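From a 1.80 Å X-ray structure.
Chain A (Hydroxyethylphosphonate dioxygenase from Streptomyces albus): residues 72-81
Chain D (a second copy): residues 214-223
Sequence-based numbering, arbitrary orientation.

Chain A, residues 72-81: ERDLLPIHND
Chain D, residues 214-223: GDAQRELATF

A loop that forms few bonds of its own leaves backbone donors and acceptors to be met by a partner, and the contact between two copies of Hydroxyethylphosphonate dioxygenase is a worked example. In chain D, Gly D214 occupies the N-cap position, at phi/psi 95/-134, and residues 215-223 form a helix. Chain A begins with helical phi/psi angles at 72-74, where Leu A75 N bonds to Glu A72 O at 3.0 Å, then becomes extended from Leu A76 (-103/128) through Pro A77 (-77/175), Ile A78 (-102/170) and His A79 (-87/150) to Asn A80 (-105/109). The two run in the same direction: CA atoms pair at 6.9 Å for Asp A74 and Gly D214, 5.8 Å for Pro A77 and Arg D218, and 5.6 Å for Asn A80 and Thr D222. Together they bury 427 Å².

Arg D218 covers the most ground. Its CB points toward the loop, and chi angles of m, m, t and -81° carry the guanidinium to the turn in chain A. There NE donates to Leu A76 O at 2.8 Å and 149°, an acceptor lying near the guanidinium plane. Proximity alone does not make a bond: Arg D218 NH2 comes within 2.9 Å of Asp A74 O, but the angle is poor. On its own helix, Arg D218 NH1 makes a weak bond to Gln D217 OE1 at 3.2 Å.

The backbone of the same arginine is served by water 1, which accepts from Ile A78 N and donates to Arg D218 O, both at 3.1 Å. Within the helix this carbonyl receives a weak bond, from Thr D222 N at 3.5 Å; the water joins loop to helix at the same oxygen.

Around this bridge the side-chain packing is mostly apolar, although Ile A78 CG1 also lies 3.5 Å from Arg D218 O. Ile A78, with chi1 p and chi2 t, points toward the helix; its CG1 lies 3.5 Å from Thr D222 CG2, and its CD1 is 4.0 Å from Glu D219 CA. Thr D222 (chi1 p) turns its hydroxyl back to the helix, OG1 donating to Glu D219 O at 2.7 Å, which leaves the methyl for the loop.

At the ends, the contacts are polar. Asn A80, chi1 t and chi2 -34°, brings ND2 to 2.9 Å from Thr D222 O. Near the helix start, Arg A73 NH1 forms a salt bridge with Asp D215 OD1 at a loose 3.5 Å; Arg A73 NE and NH2 and both Asp D215 carboxylate oxygens also have hydrogen-bond partners elsewhere in the structure.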

# COMPACT_ATOMS: atom_id res chain seq x y z
N GLU A 72 2.38 6.39 -16.90
CA GLU A 72 3.41 7.40 -16.70
C GLU A 72 3.86 7.42 -15.25
O GLU A 72 5.06 7.54 -14.96
CB GLU A 72 2.88 8.77 -17.13
CG GLU A 72 2.51 8.89 -18.61
CD GLU A 72 1.05 8.54 -18.90
OE1 GLU A 72 0.37 7.96 -18.01
OE2 GLU A 72 0.57 8.84 -20.02
N ARG A 73 2.91 7.25 -14.32
CA ARG A 73 3.21 7.17 -12.89
C ARG A 73 4.24 6.09 -12.58
O ARG A 73 5.01 6.23 -11.62
CB ARG A 73 1.92 6.89 -12.11
CG ARG A 73 1.54 7.90 -11.09
CD ARG A 73 0.25 7.49 -10.35
NE ARG A 73 0.30 7.89 -8.94
CZ ARG A 73 0.40 7.03 -7.93
NH1 ARG A 73 0.44 7.46 -6.68
NH2 ARG A 73 0.47 5.73 -8.18
N ASP A 74 4.24 5.00 -13.34
CA ASP A 74 5.13 3.89 -13.03
C ASP A 74 6.58 4.18 -13.39
O ASP A 74 7.46 3.42 -12.97
CB ASP A 74 4.65 2.63 -13.77
CG ASP A 74 3.20 2.31 -13.46
OD1 ASP A 74 2.77 2.57 -12.31
OD2 ASP A 74 2.49 1.80 -14.35
N LEU A 75 6.86 5.24 -14.14
CA LEU A 75 8.21 5.56 -14.55
C LEU A 75 8.76 6.79 -13.84
O LEU A 75 9.90 7.20 -14.11
CB LEU A 75 8.28 5.77 -16.07
CG LEU A 75 8.03 4.54 -16.95
CD1 LEU A 75 7.98 4.94 -18.42
CD2 LEU A 75 9.08 3.45 -16.73
N LEU A 76 7.97 7.39 -12.93
CA LEU A 76 8.39 8.59 -12.23
C LEU A 76 8.82 8.25 -10.81
O LEU A 76 8.07 7.58 -10.08
CB LEU A 76 7.26 9.60 -12.19
CG LEU A 76 6.94 10.27 -13.53
CD1 LEU A 76 5.70 11.09 -13.37
CD2 LEU A 76 8.09 11.14 -13.97
N PRO A 77 10.00 8.68 -10.40
CA PRO A 77 10.37 8.61 -8.99
C PRO A 77 9.67 9.73 -8.22
O PRO A 77 9.00 10.58 -8.80
CB PRO A 77 11.89 8.82 -9.02
CG PRO A 77 12.08 9.73 -10.21
CD PRO A 77 11.07 9.26 -11.23
N ILE A 78 9.84 9.72 -6.91
CA ILE A 78 9.45 10.86 -6.11
C ILE A 78 10.70 11.65 -5.76
O ILE A 78 11.82 11.23 -6.01
CB ILE A 78 8.64 10.45 -4.85
CG1 ILE A 78 9.49 9.66 -3.85
CG2 ILE A 78 7.38 9.68 -5.23
CD1 ILE A 78 8.88 9.67 -2.43
N HIS A 79 10.50 12.83 -5.20
CA HIS A 79 11.62 13.69 -4.83
C HIS A 79 12.11 13.34 -3.43
O HIS A 79 11.34 12.89 -2.58
CB HIS A 79 11.21 15.16 -4.88
CG HIS A 79 10.77 15.63 -6.22
ND1 HIS A 79 11.41 16.64 -6.90
CD2 HIS A 79 9.74 15.23 -7.01
CE1 HIS A 79 10.80 16.84 -8.06
NE2 HIS A 79 9.79 16.00 -8.15
N ASN A 80 13.40 13.55 -3.22
CA ASN A 80 13.99 13.53 -1.89
C ASN A 80 14.26 14.98 -1.53
O ASN A 80 15.13 15.62 -2.14
CB ASN A 80 15.27 12.69 -1.85
CG ASN A 80 15.86 12.59 -0.44
OD1 ASN A 80 15.77 13.53 0.36
ND2 ASN A 80 16.45 11.45 -0.11
N ASP A 81 13.49 15.52 -0.59
CA ASP A 81 13.73 16.87 -0.08
C ASP A 81 14.17 16.86 1.38
O ASP A 81 14.16 17.91 2.02
CB ASP A 81 12.48 17.74 -0.29
CG ASP A 81 11.24 17.18 0.37
OD1 ASP A 81 11.38 16.38 1.32
OD2 ASP A 81 10.12 17.53 -0.06
N GLY D 214 5.42 0.28 -6.65
CA GLY D 214 4.65 1.51 -6.57
C GLY D 214 5.10 2.39 -5.41
O GLY D 214 6.30 2.60 -5.21
N ASP D 215 4.14 2.91 -4.65
CA ASP D 215 4.43 3.89 -3.60
C ASP D 215 5.57 3.44 -2.69
O ASP D 215 6.45 4.23 -2.36
CB ASP D 215 3.17 4.15 -2.75
CG ASP D 215 2.11 4.95 -3.50
OD1 ASP D 215 2.48 5.74 -4.39
OD2 ASP D 215 0.91 4.77 -3.20
N ALA D 216 5.52 2.19 -2.21
CA ALA D 216 6.51 1.77 -1.23
C ALA D 216 7.92 1.84 -1.82
O ALA D 216 8.85 2.34 -1.18
CB ALA D 216 6.18 0.37 -0.71
N GLN D 217 8.08 1.39 -3.07
CA GLN D 217 9.38 1.48 -3.73
C GLN D 217 9.83 2.92 -3.85
O GLN D 217 11.01 3.23 -3.65
CB GLN D 217 9.32 0.84 -5.12
CG GLN D 217 10.71 0.55 -5.75
CD GLN D 217 11.41 1.78 -6.34
OE1 GLN D 217 10.79 2.79 -6.65
NE2 GLN D 217 12.74 1.68 -6.47
N ARG D 218 8.90 3.82 -4.19
CA ARG D 218 9.26 5.23 -4.36
C ARG D 218 9.79 5.82 -3.06
O ARG D 218 10.79 6.54 -3.05
CB ARG D 218 8.05 6.03 -4.84
CG ARG D 218 7.47 5.56 -6.17
CD ARG D 218 8.49 5.59 -7.30
NE ARG D 218 7.87 5.24 -8.57
CZ ARG D 218 7.64 3.99 -8.97
NH1 ARG D 218 8.01 2.98 -8.20
NH2 ARG D 218 7.06 3.76 -10.14
N GLU D 219 9.10 5.56 -1.94
CA GLU D 219 9.55 6.12 -0.67
C GLU D 219 10.85 5.49 -0.22
O GLU D 219 11.79 6.20 0.16
CB GLU D 219 8.49 5.92 0.43
CG GLU D 219 7.42 6.97 0.51
CD GLU D 219 6.45 6.69 1.66
OE1 GLU D 219 6.89 6.15 2.71
OE2 GLU D 219 5.25 7.01 1.50
N LEU D 220 10.91 4.16 -0.21
CA LEU D 220 12.10 3.47 0.26
C LEU D 220 13.33 3.87 -0.56
O LEU D 220 14.43 3.99 -0.01
CB LEU D 220 11.87 1.95 0.23
CG LEU D 220 10.81 1.48 1.23
CD1 LEU D 220 10.46 0.01 1.08
CD2 LEU D 220 11.30 1.76 2.66
N ALA D 221 13.15 4.09 -1.87
CA ALA D 221 14.28 4.49 -2.70
C ALA D 221 14.86 5.83 -2.25
O ALA D 221 16.08 6.04 -2.34
CB ALA D 221 13.87 4.53 -4.18
N THR D 222 14.02 6.74 -1.74
CA THR D 222 14.55 8.01 -1.26
C THR D 222 15.19 7.87 0.12
O THR D 222 16.10 8.64 0.45
CB THR D 222 13.46 9.09 -1.24
OG1 THR D 222 12.48 8.81 -0.23
CG2 THR D 222 12.77 9.18 -2.61
N PHE D 223 14.77 6.88 0.91
CA PHE D 223 15.40 6.70 2.21
C PHE D 223 16.79 6.09 2.09
O PHE D 223 17.67 6.39 2.91
CB PHE D 223 14.55 5.82 3.15
CG PHE D 223 13.14 6.31 3.35
CD1 PHE D 223 12.83 7.65 3.25
CD2 PHE D 223 12.12 5.40 3.63
CE1 PHE D 223 11.51 8.08 3.43
CE2 PHE D 223 10.82 5.82 3.80
CZ PHE D 223 10.51 7.16 3.70
O HOH W 1 11.73 7.57 -5.81